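Long-range contacts in 5-formaminoimidazole-4-carboxamide-1-(beta)-D-ribofuranosyl 5'-monophosphate synthetase (Methanocaldococcus jannaschii, PDB 2R7K), which catalyses the ATP- and formate-dependent formylation of AICAR to FAICAR, a folate-independent step of purine biosynthesis: residues A[206-211]-A[226-231]; A[295-300]-A[308-313]; A[268-273]-A[304-309]. All coordinates share one frame; numbering follows the deposited sequence.

Interaction 1: residues A[206-211]-A[226-231]; sequences NFCIHY and DKRYES. With ACP (phosphomethylphosphonic acid adenylate ester), chain E; AMZ (aminoimidazole 4-carboxamide ribonucleotide), chain F.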
# COMPACT_ATOMS: atom_id res chain seq x y z
N ASN A 206 -18.58 -25.68 13.02
CA ASN A 206 -17.51 -26.06 12.13
C ASN A 206 -16.39 -25.03 12.03
O ASN A 206 -16.61 -23.88 11.65
CB ASN A 206 -18.08 -26.30 10.73
CG ASN A 206 -17.04 -26.81 9.74
OD1 ASN A 206 -17.14 -26.53 8.55
ND2 ASN A 206 -16.07 -27.58 10.22
N PHE A 207 -15.17 -25.45 12.37
CA PHE A 207 -13.97 -24.66 12.08
C PHE A 207 -12.99 -25.54 11.32
O PHE A 207 -12.43 -26.48 11.89
CB PHE A 207 -13.32 -24.17 13.36
CG PHE A 207 -14.20 -23.28 14.18
CD1 PHE A 207 -14.19 -21.91 13.98
CD2 PHE A 207 -15.04 -23.80 15.15
CE1 PHE A 207 -15.00 -21.07 14.73
CE2 PHE A 207 -15.85 -22.97 15.90
CZ PHE A 207 -15.83 -21.60 15.69
N CYS A 208 -12.82 -25.26 10.03
CA CYS A 208 -11.75 -25.87 9.25
C CYS A 208 -10.51 -24.98 9.40
O CYS A 208 -10.44 -23.89 8.84
CB CYS A 208 -12.17 -26.02 7.79
SG CYS A 208 -13.76 -26.92 7.60
N ILE A 209 -9.55 -25.43 10.18
CA ILE A 209 -8.42 -24.58 10.56
C ILE A 209 -7.23 -24.81 9.64
O ILE A 209 -6.75 -25.94 9.48
CB ILE A 209 -8.05 -24.82 12.03
CG1 ILE A 209 -9.29 -24.55 12.91
CG2 ILE A 209 -6.90 -23.91 12.45
CD1 ILE A 209 -9.22 -25.20 14.28
N HIS A 210 -6.78 -23.74 9.00
CA HIS A 210 -5.69 -23.85 8.04
C HIS A 210 -4.37 -23.43 8.67
O HIS A 210 -4.17 -22.26 9.06
CB HIS A 210 -6.02 -23.06 6.77
CG HIS A 210 -7.37 -23.38 6.19
ND1 HIS A 210 -7.60 -24.48 5.39
CD2 HIS A 210 -8.56 -22.75 6.32
CE1 HIS A 210 -8.87 -24.51 5.04
NE2 HIS A 210 -9.48 -23.47 5.59
N TYR A 211 -3.46 -24.39 8.78
CA TYR A 211 -2.14 -24.17 9.35
C TYR A 211 -1.07 -24.20 8.27
O TYR A 211 -1.27 -24.72 7.17
CB TYR A 211 -1.78 -25.25 10.37
CG TYR A 211 -2.72 -25.47 11.53
CD1 TYR A 211 -2.43 -24.97 12.79
CD2 TYR A 211 -3.87 -26.25 11.39
CE1 TYR A 211 -3.27 -25.19 13.87
CE2 TYR A 211 -4.73 -26.47 12.47
CZ TYR A 211 -4.42 -25.95 13.69
OH TYR A 211 -5.25 -26.16 14.76
N ASP A 226 -12.30 -21.46 7.87
CA ASP A 226 -13.59 -21.39 7.20
C ASP A 226 -14.57 -22.42 7.78
O ASP A 226 -14.17 -23.36 8.46
CB ASP A 226 -13.45 -21.64 5.69
CG ASP A 226 -13.15 -23.11 5.35
OD1 ASP A 226 -12.00 -23.55 5.57
OD2 ASP A 226 -14.05 -23.84 4.84
N LYS A 227 -15.86 -22.23 7.49
CA LYS A 227 -16.84 -23.28 7.69
C LYS A 227 -17.35 -23.74 6.33
O LYS A 227 -17.44 -22.95 5.39
CB LYS A 227 -17.99 -22.82 8.59
CG LYS A 227 -19.02 -21.92 7.94
CD LYS A 227 -20.16 -21.59 8.92
CE LYS A 227 -21.46 -21.33 8.18
NZ LYS A 227 -22.62 -21.15 9.09
N ARG A 228 -17.65 -25.02 6.22
CA ARG A 228 -18.06 -25.60 4.95
C ARG A 228 -19.48 -25.17 4.63
O ARG A 228 -20.28 -24.90 5.54
CB ARG A 228 -18.01 -27.13 5.02
CG ARG A 228 -16.63 -27.69 5.31
CD ARG A 228 -15.70 -27.43 4.14
NE ARG A 228 -14.57 -28.35 4.14
CZ ARG A 228 -13.29 -27.99 4.16
NH1 ARG A 228 -12.96 -26.71 4.18
NH2 ARG A 228 -12.35 -28.92 4.16
N TYR A 229 -19.77 -25.09 3.34
CA TYR A 229 -21.08 -24.74 2.83
C TYR A 229 -21.43 -25.89 1.91
O TYR A 229 -20.90 -25.99 0.80
CB TYR A 229 -21.00 -23.42 2.06
CG TYR A 229 -22.29 -22.70 1.86
CD1 TYR A 229 -23.27 -22.72 2.83
CD2 TYR A 229 -22.52 -21.96 0.70
CE1 TYR A 229 -24.46 -22.03 2.66
CE2 TYR A 229 -23.70 -21.27 0.53
CZ TYR A 229 -24.66 -21.32 1.51
OH TYR A 229 -25.85 -20.64 1.34
N GLU A 230 -22.31 -26.77 2.39
CA GLU A 230 -22.55 -28.07 1.75
C GLU A 230 -23.99 -28.23 1.25
O GLU A 230 -24.92 -27.74 1.87
CB GLU A 230 -22.17 -29.20 2.71
CG GLU A 230 -20.67 -29.33 2.93
CD GLU A 230 -20.30 -30.04 4.21
OE1 GLU A 230 -21.11 -30.07 5.15
OE2 GLU A 230 -19.16 -30.57 4.28
N SER A 231 -24.17 -28.90 0.12
CA SER A 231 -25.49 -29.14 -0.46
C SER A 231 -25.75 -30.65 -0.51
O SER A 231 -24.87 -31.42 -0.88
CB SER A 231 -25.54 -28.54 -1.87
OG SER A 231 -26.84 -28.57 -2.42
PG ACP E . -15.16 -34.27 0.97
O1G ACP E . -16.01 -34.80 -0.16
O2G ACP E . -13.71 -34.69 0.87
O3G ACP E . -15.35 -32.79 1.23
PB ACP E . -14.63 -34.85 3.83
O1B ACP E . -14.01 -33.48 3.71
O2B ACP E . -13.70 -36.04 3.91
C3B ACP E . -15.78 -35.09 2.45
PA ACP E . -16.51 -35.97 5.66
O1A ACP E . -15.89 -36.67 6.85
O2A ACP E . -17.02 -36.75 4.48
O3A ACP E . -15.48 -34.81 5.20
O5' ACP E . -17.73 -35.09 6.21
C5' ACP E . -18.64 -34.51 5.30
C4' ACP E . -19.44 -33.52 6.11
O4' ACP E . -20.25 -34.22 7.06
C3' ACP E . -18.54 -32.62 6.94
O3' ACP E . -18.12 -31.45 6.22
C2' ACP E . -19.41 -32.28 8.13
O2' ACP E . -20.23 -31.16 7.80
C1' ACP E . -20.29 -33.52 8.31
N9 ACP E . -19.68 -34.40 9.32
C8 ACP E . -18.63 -35.23 9.10
N7 ACP E . -18.29 -35.90 10.22
C5 ACP E . -19.13 -35.50 11.20
C6 ACP E . -19.33 -35.83 12.62
N6 ACP E . -18.53 -36.72 13.25
N1 ACP E . -20.32 -35.19 13.28
C2 ACP E . -21.13 -34.29 12.67
N3 ACP E . -21.00 -33.95 11.37
C4 ACP E . -20.04 -34.51 10.60
O5 AMZ F . -13.68 -26.83 0.59
C6 AMZ F . -13.66 -26.77 -0.64
N2 AMZ F . -14.01 -25.70 -1.37
C3A AMZ F . -13.24 -27.97 -1.46
C7A AMZ F . -12.83 -29.18 -0.94
N3 AMZ F . -12.74 -29.49 0.35
N1 AMZ F . -13.19 -28.05 -2.78
C5 AMZ F . -12.76 -29.28 -3.09
N AMZ F . -12.54 -29.97 -1.97
C1 AMZ F . -12.05 -31.35 -1.88
C2 AMZ F . -13.21 -32.34 -2.04
C3 AMZ F . -13.10 -32.80 -3.48
O2 AMZ F . -13.49 -34.17 -3.56
O1 AMZ F . -12.98 -33.45 -1.17
O AMZ F . -11.15 -31.55 -3.00
C AMZ F . -11.59 -32.68 -3.76
C4 AMZ F . -11.34 -32.36 -5.23
O3 AMZ F . -12.00 -31.14 -5.58
P AMZ F . -12.73 -30.99 -6.99
OP1 AMZ F . -11.85 -31.09 -8.18
O4 AMZ F . -13.88 -32.14 -7.03
OP2 AMZ F . -13.52 -29.58 -6.94
O HOH W 1 -20.59 -26.45 8.29
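C208 and D226 form a hydrogen-bonded antiparallel pair where the two strands of a β-hairpin, 205-214 and 219-230, run side by side in the five-stranded sheet of the ATP-grasp fold. Two backbone bonds close the pair: C208 N gives to D226 O at 2.8 Å, and D226 N to C208 O at 3.2 Å. Toward N206 the strands splay, and a side chain takes over the bridging. The CG of N206 stands anti to its own nitrogen (chi1 -176°), which carries OD1 across to accept the backbone N of R228 at 2.8 Å, in the carbonyl plane; its ND2 turns back to S298 O on the next strand.

Charged and polar side chains gather on the face that carries C208. H210 NE2 donates to D226 OD1 at 2.5 Å; the ring and carboxylate planes are only 18° apart, and OD1 lies at the ring edge, close to its plane. The other oxygen, OD2, offers its syn lone pair to R228 NH1 at 3.1 Å in a salt bridge. D226 thus links histidine to arginine, while R228 NH2 pairs with D316; the two acids probably fix the rotation of the guanidinium and balance its charge.

The ligands lie beyond. E230 takes both ribose hydroxyls of the ATP analogue, ACP O2' reaching OE1 at 3.0 Å and ACP O3' reaching OE2, and OE1 is also paired with R238 of a neighbouring subunit. The R228 guanidinium is sandwiched: the carboxamide oxygen O5 of AMZ lies over one face, and C208 SG sits over the opposite face, 3.5 Å from NH1.

Interaction 2: residues A[295-300]-A[308-313]; sequences CLQSLC and VFEMSA. With ACP (phosphomethylphosphonic acid adenylate ester), chain E.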
# COMPACT_ATOMS: atom_id res chain seq x y z
N CYS A 295 -4.67 -28.83 7.16
CA CYS A 295 -5.95 -28.40 7.70
C CYS A 295 -6.50 -29.40 8.71
O CYS A 295 -6.50 -30.61 8.45
CB CYS A 295 -6.94 -28.23 6.55
SG CYS A 295 -8.58 -27.70 7.03
N LEU A 296 -6.94 -28.91 9.86
CA LEU A 296 -7.78 -29.71 10.76
C LEU A 296 -9.23 -29.28 10.58
O LEU A 296 -9.57 -28.12 10.82
CB LEU A 296 -7.37 -29.52 12.22
CG LEU A 296 -5.99 -30.05 12.61
CD1 LEU A 296 -5.83 -29.89 14.11
CD2 LEU A 296 -5.82 -31.49 12.19
N GLN A 297 -10.08 -30.21 10.16
CA GLN A 297 -11.50 -29.93 10.00
C GLN A 297 -12.23 -30.37 11.26
O GLN A 297 -12.35 -31.56 11.55
CB GLN A 297 -12.04 -30.65 8.77
CG GLN A 297 -11.32 -30.25 7.50
CD GLN A 297 -11.37 -31.32 6.44
OE1 GLN A 297 -10.35 -31.88 6.05
NE2 GLN A 297 -12.58 -31.61 5.95
N SER A 298 -12.70 -29.40 12.02
CA SER A 298 -13.17 -29.69 13.36
C SER A 298 -14.59 -29.23 13.65
O SER A 298 -15.20 -28.48 12.87
CB SER A 298 -12.20 -29.09 14.38
OG SER A 298 -12.24 -27.67 14.32
N LEU A 299 -15.13 -29.71 14.76
CA LEU A 299 -16.41 -29.26 15.25
C LEU A 299 -16.21 -28.87 16.70
O LEU A 299 -15.58 -29.60 17.46
CB LEU A 299 -17.46 -30.35 15.12
CG LEU A 299 -17.87 -30.66 13.68
CD1 LEU A 299 -18.56 -32.02 13.58
CD2 LEU A 299 -18.74 -29.53 13.13
N CYS A 300 -16.71 -27.70 17.07
CA CYS A 300 -16.55 -27.23 18.43
C CYS A 300 -17.81 -27.55 19.23
O CYS A 300 -18.87 -26.97 19.00
CB CYS A 300 -16.26 -25.72 18.46
SG CYS A 300 -15.85 -25.12 20.11
N VAL A 308 -11.84 -33.22 15.84
CA VAL A 308 -11.38 -33.31 14.46
C VAL A 308 -11.97 -34.52 13.77
O VAL A 308 -11.64 -35.66 14.09
CB VAL A 308 -9.83 -33.41 14.41
CG1 VAL A 308 -9.34 -33.40 12.98
CG2 VAL A 308 -9.21 -32.30 15.23
N PHE A 309 -12.84 -34.28 12.79
CA PHE A 309 -13.48 -35.36 12.06
C PHE A 309 -12.77 -35.62 10.75
O PHE A 309 -13.09 -36.59 10.05
CB PHE A 309 -14.95 -35.03 11.80
CG PHE A 309 -15.18 -33.82 10.93
CD1 PHE A 309 -15.16 -33.93 9.54
CD2 PHE A 309 -15.45 -32.58 11.49
CE1 PHE A 309 -15.39 -32.82 8.73
CE2 PHE A 309 -15.67 -31.46 10.69
CZ PHE A 309 -15.64 -31.59 9.31
N GLU A 310 -11.83 -34.75 10.41
CA GLU A 310 -11.10 -34.87 9.15
C GLU A 310 -9.82 -34.02 9.18
O GLU A 310 -9.68 -33.12 10.01
CB GLU A 310 -12.02 -34.45 7.99
CG GLU A 310 -11.57 -34.93 6.63
CD GLU A 310 -11.42 -36.44 6.58
OE1 GLU A 310 -10.48 -36.92 5.90
OE2 GLU A 310 -12.23 -37.15 7.21
N MET A 311 -8.89 -34.32 8.29
CA MET A 311 -7.67 -33.54 8.15
C MET A 311 -7.12 -33.69 6.75
O MET A 311 -7.44 -34.66 6.05
CB MET A 311 -6.60 -34.01 9.15
CG MET A 311 -6.05 -35.39 8.83
SD MET A 311 -4.33 -35.60 9.36
CE MET A 311 -3.48 -34.79 8.01
N SER A 312 -6.31 -32.73 6.33
CA SER A 312 -5.59 -32.83 5.06
C SER A 312 -4.11 -32.56 5.31
O SER A 312 -3.76 -31.86 6.27
CB SER A 312 -6.14 -31.84 4.04
OG SER A 312 -5.77 -30.52 4.39
N ALA A 313 -3.26 -33.12 4.47
CA ALA A 313 -1.81 -33.01 4.64
C ALA A 313 -1.23 -32.13 3.55
O ALA A 313 -0.01 -32.07 3.35
CB ALA A 313 -1.17 -34.39 4.62
PG ACP E . -15.16 -34.27 0.97
O1G ACP E . -16.01 -34.80 -0.16
O2G ACP E . -13.71 -34.69 0.87
O3G ACP E . -15.35 -32.79 1.23
PB ACP E . -14.63 -34.85 3.83
O1B ACP E . -14.01 -33.48 3.71
O2B ACP E . -13.70 -36.04 3.91
C3B ACP E . -15.78 -35.09 2.45
PA ACP E . -16.51 -35.97 5.66
O1A ACP E . -15.89 -36.67 6.85
O2A ACP E . -17.02 -36.75 4.48
O3A ACP E . -15.48 -34.81 5.20
O5' ACP E . -17.73 -35.09 6.21
C5' ACP E . -18.64 -34.51 5.30
C4' ACP E . -19.44 -33.52 6.11
O4' ACP E . -20.25 -34.22 7.06
C3' ACP E . -18.54 -32.62 6.94
O3' ACP E . -18.12 -31.45 6.22
C2' ACP E . -19.41 -32.28 8.13
O2' ACP E . -20.23 -31.16 7.80
C1' ACP E . -20.29 -33.52 8.31
N9 ACP E . -19.68 -34.40 9.32
C8 ACP E . -18.63 -35.23 9.10
N7 ACP E . -18.29 -35.90 10.22
C5 ACP E . -19.13 -35.50 11.20
C6 ACP E . -19.33 -35.83 12.62
N6 ACP E . -18.53 -36.72 13.25
N1 ACP E . -20.32 -35.19 13.28
C2 ACP E . -21.13 -34.29 12.67
N3 ACP E . -21.00 -33.95 11.37
C4 ACP E . -20.04 -34.51 10.60
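Q297 and E310 lie alongside each other and point the same way, toward the phosphates of the ATP analogue. The Q297 chain runs out extended: OE1 rests 3.3 Å from E310 CG, and NE2 donates to ACP O1B at 3.2 Å. The E310 carboxylate, turned 62° from the amide plane, approaches the same phosphate group, its CD 3.5 Å from ACP O2B. Both residues are predicted magnesium ligands, consistent with this placement.

F309 stands beside them. With its CG wedged between backbone N and carbonyl carbon (chi1 63°), the ring comes back over the partner strand: Q297 O lies above one face, and Q297 CB makes a CH-π contact 4.2 Å from the centroid. The L299 side chain crosses that of F309 at about a right angle, its CG and CD1 touching ring atom CD2, and CD1 reaches on to ACP C2 at 3.5 Å. F309 CE1 lies 3.6 Å from the ribose carbon C3' of ACP. Replacing F309 by an alanine would take the ring away and would probably leave L299 and the ribose without the surface they pack on, and Q297 CB without its CH-π partner.

The strand is broken here by a classic β bulge. F309 and E310 both face Q297, whose O accepts F309 N at 3.0 Å and E310 N only weakly. On the other face of the hairpin, L296 CD2 touches both V308 CG1 and M311 CB. That face is covered by helices 125-134, through L132, and 268-285, through M274 and L278, while strand 205-214 flanks 292-300 on the side away from 306-312.

Interaction 3: residues A[268-273]-A[304-309]; sequences LPQVFE and LELVVF. With ACP (phosphomethylphosphonic acid adenylate ester), chain E.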
# COMPACT_ATOMS: atom_id res chain seq x y z
N LEU A 268 -7.54 -20.10 21.03
CA LEU A 268 -6.38 -20.20 20.14
C LEU A 268 -5.23 -21.03 20.72
O LEU A 268 -4.52 -21.72 19.97
CB LEU A 268 -5.92 -18.81 19.70
CG LEU A 268 -6.82 -18.13 18.67
CD1 LEU A 268 -6.33 -16.71 18.43
CD2 LEU A 268 -6.85 -18.93 17.36
N PRO A 269 -5.03 -20.98 22.05
CA PRO A 269 -4.03 -21.90 22.59
C PRO A 269 -4.34 -23.36 22.30
O PRO A 269 -3.43 -24.15 22.04
CB PRO A 269 -4.07 -21.61 24.09
CG PRO A 269 -4.59 -20.22 24.19
CD PRO A 269 -5.60 -20.12 23.09
N GLN A 270 -5.62 -23.74 22.34
CA GLN A 270 -6.03 -25.09 21.97
C GLN A 270 -5.74 -25.33 20.49
O GLN A 270 -5.19 -26.35 20.11
CB GLN A 270 -7.52 -25.31 22.26
CG GLN A 270 -8.00 -26.74 22.03
CD GLN A 270 -9.52 -26.91 22.24
OE1 GLN A 270 -10.13 -27.84 21.70
NE2 GLN A 270 -10.13 -26.01 23.01
N VAL A 271 -6.13 -24.36 19.67
CA VAL A 271 -5.91 -24.43 18.22
C VAL A 271 -4.44 -24.66 17.87
O VAL A 271 -4.11 -25.53 17.05
CB VAL A 271 -6.41 -23.15 17.51
CG1 VAL A 271 -5.97 -23.13 16.07
CG2 VAL A 271 -7.94 -23.05 17.61
N PHE A 272 -3.56 -23.89 18.50
CA PHE A 272 -2.13 -23.99 18.22
C PHE A 272 -1.55 -25.30 18.75
O PHE A 272 -0.75 -25.95 18.08
CB PHE A 272 -1.38 -22.79 18.80
CG PHE A 272 -1.38 -21.57 17.90
CD1 PHE A 272 -2.18 -20.48 18.18
CD2 PHE A 272 -0.57 -21.53 16.76
CE1 PHE A 272 -2.19 -19.36 17.34
CE2 PHE A 272 -0.57 -20.42 15.93
CZ PHE A 272 -1.37 -19.33 16.22
N GLU A 273 -1.97 -25.68 19.96
CA GLU A 273 -1.54 -26.95 20.55
C GLU A 273 -1.89 -28.13 19.64
O GLU A 273 -1.10 -29.06 19.49
CB GLU A 273 -2.16 -27.14 21.94
CG GLU A 273 -1.76 -28.42 22.64
CD GLU A 273 -0.36 -28.37 23.23
OE1 GLU A 273 0.57 -27.88 22.55
OE2 GLU A 273 -0.19 -28.83 24.38
N LEU A 304 -16.53 -26.46 24.47
CA LEU A 304 -15.39 -25.75 23.87
C LEU A 304 -14.22 -26.67 23.59
O LEU A 304 -13.06 -26.31 23.80
CB LEU A 304 -14.95 -24.57 24.74
CG LEU A 304 -16.02 -23.49 24.91
CD1 LEU A 304 -15.59 -22.40 25.89
CD2 LEU A 304 -16.39 -22.88 23.57
N GLU A 305 -14.53 -27.87 23.12
CA GLU A 305 -13.52 -28.82 22.71
C GLU A 305 -13.67 -28.97 21.23
O GLU A 305 -14.77 -29.21 20.75
CB GLU A 305 -13.72 -30.17 23.39
CG GLU A 305 -13.74 -30.11 24.91
CD GLU A 305 -14.30 -31.39 25.54
OE1 GLU A 305 -14.91 -32.21 24.82
OE2 GLU A 305 -14.13 -31.56 26.77
N LEU A 306 -12.56 -28.83 20.51
CA LEU A 306 -12.56 -29.01 19.07
C LEU A 306 -12.36 -30.49 18.75
O LEU A 306 -11.38 -31.10 19.16
CB LEU A 306 -11.45 -28.17 18.41
CG LEU A 306 -11.62 -26.64 18.52
CD1 LEU A 306 -10.30 -25.92 18.24
CD2 LEU A 306 -12.71 -26.15 17.57
N VAL A 307 -13.32 -31.06 18.02
CA VAL A 307 -13.25 -32.46 17.65
C VAL A 307 -12.95 -32.57 16.16
O VAL A 307 -13.70 -32.08 15.32
CB VAL A 307 -14.56 -33.22 17.99
CG1 VAL A 307 -14.47 -34.68 17.58
CG2 VAL A 307 -14.88 -33.09 19.47
N VAL A 308 -11.84 -33.22 15.84
CA VAL A 308 -11.38 -33.31 14.46
C VAL A 308 -11.97 -34.52 13.77
O VAL A 308 -11.64 -35.66 14.09
CB VAL A 308 -9.83 -33.41 14.41
CG1 VAL A 308 -9.34 -33.40 12.98
CG2 VAL A 308 -9.21 -32.30 15.23
N PHE A 309 -12.84 -34.28 12.79
CA PHE A 309 -13.48 -35.36 12.06
C PHE A 309 -12.77 -35.62 10.75
O PHE A 309 -13.09 -36.59 10.05
CB PHE A 309 -14.95 -35.03 11.80
CG PHE A 309 -15.18 -33.82 10.93
CD1 PHE A 309 -15.16 -33.93 9.54
CD2 PHE A 309 -15.45 -32.58 11.49
CE1 PHE A 309 -15.39 -32.82 8.73
CE2 PHE A 309 -15.67 -31.46 10.69
CZ PHE A 309 -15.64 -31.59 9.31
PG ACP E . -15.16 -34.27 0.97
O1G ACP E . -16.01 -34.80 -0.16
O2G ACP E . -13.71 -34.69 0.87
O3G ACP E . -15.35 -32.79 1.23
PB ACP E . -14.63 -34.85 3.83
O1B ACP E . -14.01 -33.48 3.71
O2B ACP E . -13.70 -36.04 3.91
C3B ACP E . -15.78 -35.09 2.45
PA ACP E . -16.51 -35.97 5.66
O1A ACP E . -15.89 -36.67 6.85
O2A ACP E . -17.02 -36.75 4.48
O3A ACP E . -15.48 -34.81 5.20
O5' ACP E . -17.73 -35.09 6.21
C5' ACP E . -18.64 -34.51 5.30
C4' ACP E . -19.44 -33.52 6.11
O4' ACP E . -20.25 -34.22 7.06
C3' ACP E . -18.54 -32.62 6.94
O3' ACP E . -18.12 -31.45 6.22
C2' ACP E . -19.41 -32.28 8.13
O2' ACP E . -20.23 -31.16 7.80
C1' ACP E . -20.29 -33.52 8.31
N9 ACP E . -19.68 -34.40 9.32
C8 ACP E . -18.63 -35.23 9.10
N7 ACP E . -18.29 -35.90 10.22
C5 ACP E . -19.13 -35.50 11.20
C6 ACP E . -19.33 -35.83 12.62
N6 ACP E . -18.53 -36.72 13.25
N1 ACP E . -20.32 -35.19 13.28
C2 ACP E . -21.13 -34.29 12.67
N3 ACP E . -21.00 -33.95 11.37
C4 ACP E . -20.04 -34.51 10.60
O HOH W 2 -9.57 -30.32 21.09
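Q270 reaches from its helix to the start of strand 306-312 and grips the backbone with both ends of its amide. OE1 accepts the backbone N of L306 at 2.9 Å, in a bond bent only 10° from straight. NE2 gives to L304 O at 3.0 Å, and that oxygen sits almost in the amide plane. The two bonds straddle E305 and together fix the rotation of the amide, so its oxygen and nitrogen cannot trade places without losing both. A water adds a third link: it donates to Q270 OE1 at 2.6 Å and to L306 O at 2.8 Å, which gives OE1 two donors.

The reach depends on the shape of the side chain. CG is anti to the backbone N (chi1 -175°) and the chain continues extended, carrying the amide straight off the helix toward the strand. Next to it the contact turns apolar, where V271 CG2 meets L306 CD1 at 3.8 Å; CD1 also lies near Q270 OE1, so the leucine borders both the polar and the greasy part.

Here the first turn and a half of helix 268-285 lies against one face of the antiparallel ATP-grasp sheet, at its edge strand 306-312. L306 extends over that face to F207, S298 and I263 on three other strands, and V271 packs on I209 and I263.

Farther out, the backbone of the helix is tied to the sheet as well, V271 O accepting the hydroxyl of Y211. L304 packs on R264 and L267 of its own chain and on V254 of a neighbouring subunit, and E305 OE1 is held by N301 ND2.

How the interactions relate
All three contacts belong to the antiparallel sheet ordered 253-263, 219-230, 205-214, 292-300, 306-312. Interaction 1 comes first in the chain and joins the second and third strands; interaction 2 joins the fourth and fifth; interaction 3 sets helix 268-285 against the fifth, sharing V308 and F309 with interaction 2. The centres of interactions 1 and 2 are about 9 Å apart, those of 2 and 3 about 10 Å, and those of 1 and 3 about 14 Å. Strands 205-214 and 292-300 are directly paired, I209 N meeting L296 O at 2.8 Å. The sheet thus brings E230, Q297 and E310 round one nucleotide, with the helix packed on its other face.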